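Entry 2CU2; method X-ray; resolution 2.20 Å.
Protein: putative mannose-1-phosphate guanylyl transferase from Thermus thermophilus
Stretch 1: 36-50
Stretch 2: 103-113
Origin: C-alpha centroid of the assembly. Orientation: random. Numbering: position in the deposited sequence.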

# COMPACT_ATOMS: atom_id res chain seq x y z
N THR A 36 16.21 7.78 13.43
CA THR A 36 15.33 7.33 14.51
C THR A 36 15.15 8.43 15.56
O THR A 36 15.97 9.33 15.72
CB THR A 36 15.90 6.08 15.19
OG1 THR A 36 17.08 6.43 15.94
CG2 THR A 36 16.25 5.00 14.16
N LEU A 37 14.04 8.44 16.29
CA LEU A 37 13.83 9.49 17.27
C LEU A 37 14.88 9.45 18.38
O LEU A 37 15.26 10.49 18.91
CB LEU A 37 12.41 9.38 17.84
CG LEU A 37 11.34 9.66 16.78
CD1 LEU A 37 9.97 9.22 17.28
CD2 LEU A 37 11.34 11.15 16.43
N LEU A 38 15.36 8.25 18.71
CA LEU A 38 16.38 8.13 19.75
C LEU A 38 17.66 8.78 19.24
O LEU A 38 18.36 9.48 19.96
CB LEU A 38 16.65 6.66 20.10
CG LEU A 38 17.83 6.43 21.05
CD1 LEU A 38 17.61 7.19 22.35
CD2 LEU A 38 18.01 4.93 21.33
N GLU A 39 17.94 8.55 17.96
CA GLU A 39 19.12 9.12 17.32
C GLU A 39 19.12 10.65 17.43
O GLU A 39 20.12 11.25 17.84
CB GLU A 39 19.14 8.71 15.85
CG GLU A 39 20.47 8.91 15.15
CD GLU A 39 20.42 8.47 13.68
OE1 GLU A 39 19.63 7.54 13.34
OE2 GLU A 39 21.17 9.06 12.88
N ALA A 40 18.01 11.27 17.05
CA ALA A 40 17.89 12.73 17.10
C ALA A 40 17.97 13.23 18.54
O ALA A 40 18.50 14.31 18.80
CB ALA A 40 16.56 13.17 16.46
N THR A 41 17.44 12.44 19.47
CA THR A 41 17.44 12.79 20.89
C THR A 41 18.86 12.84 21.46
O THR A 41 19.24 13.79 22.14
CB THR A 41 16.63 11.77 21.72
OG1 THR A 41 15.27 11.77 21.29
CG2 THR A 41 16.70 12.12 23.21
N LEU A 42 19.63 11.79 21.19
CA LEU A 42 21.00 11.73 21.69
C LEU A 42 21.87 12.85 21.11
O LEU A 42 22.68 13.45 21.82
CB LEU A 42 21.62 10.36 21.35
CG LEU A 42 20.88 9.12 21.90
CD1 LEU A 42 21.51 7.85 21.36
CD2 LEU A 42 20.92 9.13 23.42
N GLU A 43 21.68 13.14 19.83
CA GLU A 43 22.44 14.19 19.16
C GLU A 43 22.12 15.55 19.76
O GLU A 43 23.00 16.39 19.96
CB GLU A 43 22.10 14.17 17.67
CG GLU A 43 22.59 15.35 16.89
CD GLU A 43 22.20 15.27 15.42
OE1 GLU A 43 22.38 16.28 14.71
OE2 GLU A 43 21.70 14.20 14.99
N ARG A 44 20.85 15.75 20.05
CA ARG A 44 20.32 16.97 20.62
C ARG A 44 20.81 17.17 22.07
O ARG A 44 20.99 18.30 22.53
CB ARG A 44 18.79 16.88 20.58
CG ARG A 44 18.00 17.94 21.28
CD ARG A 44 16.52 17.61 21.13
NE ARG A 44 16.18 17.46 19.72
CZ ARG A 44 15.56 16.41 19.19
NH1 ARG A 44 15.19 15.39 19.96
NH2 ARG A 44 15.32 16.39 17.89
N LEU A 45 21.02 16.06 22.76
CA LEU A 45 21.44 16.09 24.16
C LEU A 45 22.96 16.21 24.37
O LEU A 45 23.39 16.82 25.34
CB LEU A 45 20.94 14.84 24.89
CG LEU A 45 21.19 14.70 26.40
CD1 LEU A 45 20.51 15.83 27.14
CD2 LEU A 45 20.65 13.36 26.91
N ALA A 46 23.75 15.63 23.47
CA ALA A 46 25.20 15.64 23.59
C ALA A 46 25.85 16.95 24.06
O ALA A 46 26.61 16.95 25.02
CB ALA A 46 25.84 15.19 22.28
N PRO A 47 25.54 18.07 23.39
CA PRO A 47 26.12 19.37 23.77
C PRO A 47 25.83 19.81 25.20
O PRO A 47 26.60 20.57 25.79
CB PRO A 47 25.54 20.33 22.74
CG PRO A 47 25.32 19.46 21.54
CD PRO A 47 24.72 18.22 22.17
N LEU A 48 24.71 19.35 25.75
CA LEU A 48 24.32 19.72 27.10
C LEU A 48 24.83 18.73 28.14
O LEU A 48 25.40 19.12 29.15
CB LEU A 48 22.80 19.85 27.20
CG LEU A 48 22.27 20.32 28.56
CD1 LEU A 48 22.77 21.73 28.83
CD2 LEU A 48 20.75 20.29 28.57
N VAL A 49 24.61 17.44 27.89
CA VAL A 49 25.06 16.40 28.81
C VAL A 49 25.88 15.39 28.02
O VAL A 49 25.38 14.77 27.08
CB VAL A 49 23.87 15.68 29.49
CG1 VAL A 49 24.38 14.66 30.51
CG2 VAL A 49 22.97 16.69 30.18
N PRO A 50 27.16 15.22 28.38
CA PRO A 50 28.01 14.26 27.66
C PRO A 50 27.51 12.82 27.71
O PRO A 50 26.77 12.43 28.61
CB PRO A 50 29.38 14.44 28.32
CG PRO A 50 29.03 14.87 29.72
CD PRO A 50 27.91 15.86 29.48
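Stretch 2 103-113: LLVLPADHYVG

Stretch 1 forms a helix over residues 37-45, with Thr 36 at the N-cap position, where its OG1 accepts from Glu 39 N at 3.1 Å. Residues 46-48 keep helical torsions without the regular bonds, and Val 49 is extended. Stretch 2 runs as a strand through 103-107, turns through 108-110, and resumes as a short strand at 111-112. The helix and the first strand run nearly antiparallel, their axes crossing at 151° and approaching to 10.5 Å, so the start of the helix meets the turn: the CA atoms of Leu 38 and Ala 108 lie 4.9 Å apart, whereas those of Val 49 and Leu 104 are separated by 9.0 Å. A helix laid across a strand and the loop that follows it can combine two kinds of packing, and here carbon contacts run along the whole interface while the waters gather around the loop and the second strand.

Across that wider gap the contact is made by side chains: Leu 104 CD2 meets Leu 48 CD2 at 4.1 Å and Val 49 CG2 at 4.2 Å. Nearer the turn, Leu 106 CD1 lies 3.5 Å from Thr 41 CG2. At the turn Leu 38 CD1 lies 3.6 Å from Ala 108 CB, while Leu 37 CB lies 3.3 Å from Ala 108 O.

No direct hydrogen bond joins the stretches; water supplies the polar links. Thr 41 OG1 donates back to Leu 37 O at 2.7 Å and accepts from a water at 2.8 Å that also donates to Pro 107 O at 3.0 Å. Arg 44 places one guanidinium face against Val 112, CZ to CB 3.4 Å. Its NH2 reaches Val 112 N through another water, 2.6 Å from Arg 44 NH2 and 2.8 Å from Val 112 N.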

# COMPACT_ATOMS: atom_id res chain seq x y z
N LEU A 103 19.78 15.38 37.91
CA LEU A 103 19.37 14.30 37.02
C LEU A 103 18.30 14.85 36.09
O LEU A 103 17.30 15.42 36.52
CB LEU A 103 18.82 13.10 37.80
CG LEU A 103 18.33 11.98 36.87
CD1 LEU A 103 19.48 11.46 36.02
CD2 LEU A 103 17.71 10.85 37.70
N LEU A 104 18.54 14.67 34.80
CA LEU A 104 17.62 15.12 33.78
C LEU A 104 16.92 13.86 33.25
O LEU A 104 17.58 12.86 32.96
CB LEU A 104 18.42 15.82 32.68
CG LEU A 104 17.82 16.95 31.86
CD1 LEU A 104 17.04 17.91 32.75
CD2 LEU A 104 18.96 17.66 31.15
N VAL A 105 15.60 13.89 33.17
CA VAL A 105 14.85 12.74 32.68
C VAL A 105 14.09 13.11 31.42
O VAL A 105 13.31 14.06 31.41
CB VAL A 105 13.84 12.24 33.74
CG1 VAL A 105 12.91 11.21 33.13
CG2 VAL A 105 14.57 11.65 34.93
N LEU A 106 14.32 12.37 30.34
CA LEU A 106 13.63 12.67 29.09
C LEU A 106 13.27 11.47 28.23
O LEU A 106 13.99 10.46 28.20
CB LEU A 106 14.45 13.64 28.26
CG LEU A 106 15.91 13.25 28.04
CD1 LEU A 106 16.20 13.10 26.56
CD2 LEU A 106 16.80 14.31 28.65
N PRO A 107 12.15 11.56 27.50
CA PRO A 107 11.70 10.55 26.55
C PRO A 107 12.51 10.60 25.26
O PRO A 107 13.02 11.64 24.85
CB PRO A 107 10.23 10.80 26.27
CG PRO A 107 9.97 12.28 26.53
CD PRO A 107 11.19 12.66 27.50
N ALA A 108 12.65 9.43 24.62
CA ALA A 108 13.43 9.36 23.40
C ALA A 108 12.53 9.22 22.18
O ALA A 108 12.98 9.08 21.05
CB ALA A 108 14.37 8.16 23.50
N ASP A 109 11.21 9.21 22.43
CA ASP A 109 10.28 9.01 21.32
C ASP A 109 9.46 10.26 21.01
O ASP A 109 8.31 10.20 20.62
CB ASP A 109 9.36 7.83 21.66
CG ASP A 109 8.48 8.17 22.86
OD1 ASP A 109 9.03 8.66 23.86
OD2 ASP A 109 7.29 7.88 22.83
N HIS A 110 10.10 11.43 21.22
CA HIS A 110 9.44 12.69 20.90
C HIS A 110 10.14 13.44 19.76
O HIS A 110 11.32 13.24 19.49
CB HIS A 110 9.43 13.56 22.16
CG HIS A 110 8.43 13.02 23.15
ND1 HIS A 110 8.08 13.65 24.29
CD2 HIS A 110 7.72 11.81 23.08
CE1 HIS A 110 7.18 12.85 24.90
NE2 HIS A 110 6.95 11.74 24.20
N TYR A 111 9.38 14.30 19.07
CA TYR A 111 10.00 15.14 18.05
C TYR A 111 10.23 16.56 18.56
O TYR A 111 9.37 17.17 19.20
CB TYR A 111 9.07 15.17 16.83
CG TYR A 111 9.53 16.24 15.90
CD1 TYR A 111 10.58 15.99 15.02
CD2 TYR A 111 8.95 17.51 15.94
CE1 TYR A 111 11.04 17.00 14.18
CE2 TYR A 111 9.43 18.52 15.12
CZ TYR A 111 10.47 18.27 14.24
OH TYR A 111 10.93 19.27 13.41
N VAL A 112 11.41 17.09 18.28
CA VAL A 112 11.80 18.44 18.68
C VAL A 112 12.35 19.09 17.41
O VAL A 112 13.20 18.53 16.73
CB VAL A 112 12.89 18.39 19.77
CG1 VAL A 112 13.42 19.80 20.04
CG2 VAL A 112 12.29 17.79 21.05
N GLY A 113 11.84 20.28 17.09
CA GLY A 113 12.29 20.93 15.87
C GLY A 113 13.32 22.03 16.03
O GLY A 113 13.61 22.74 15.06
O HOH W 1 13.92 13.10 18.67
O HOH W 2 12.73 12.73 22.09
O HOH W 3 13.13 15.10 17.20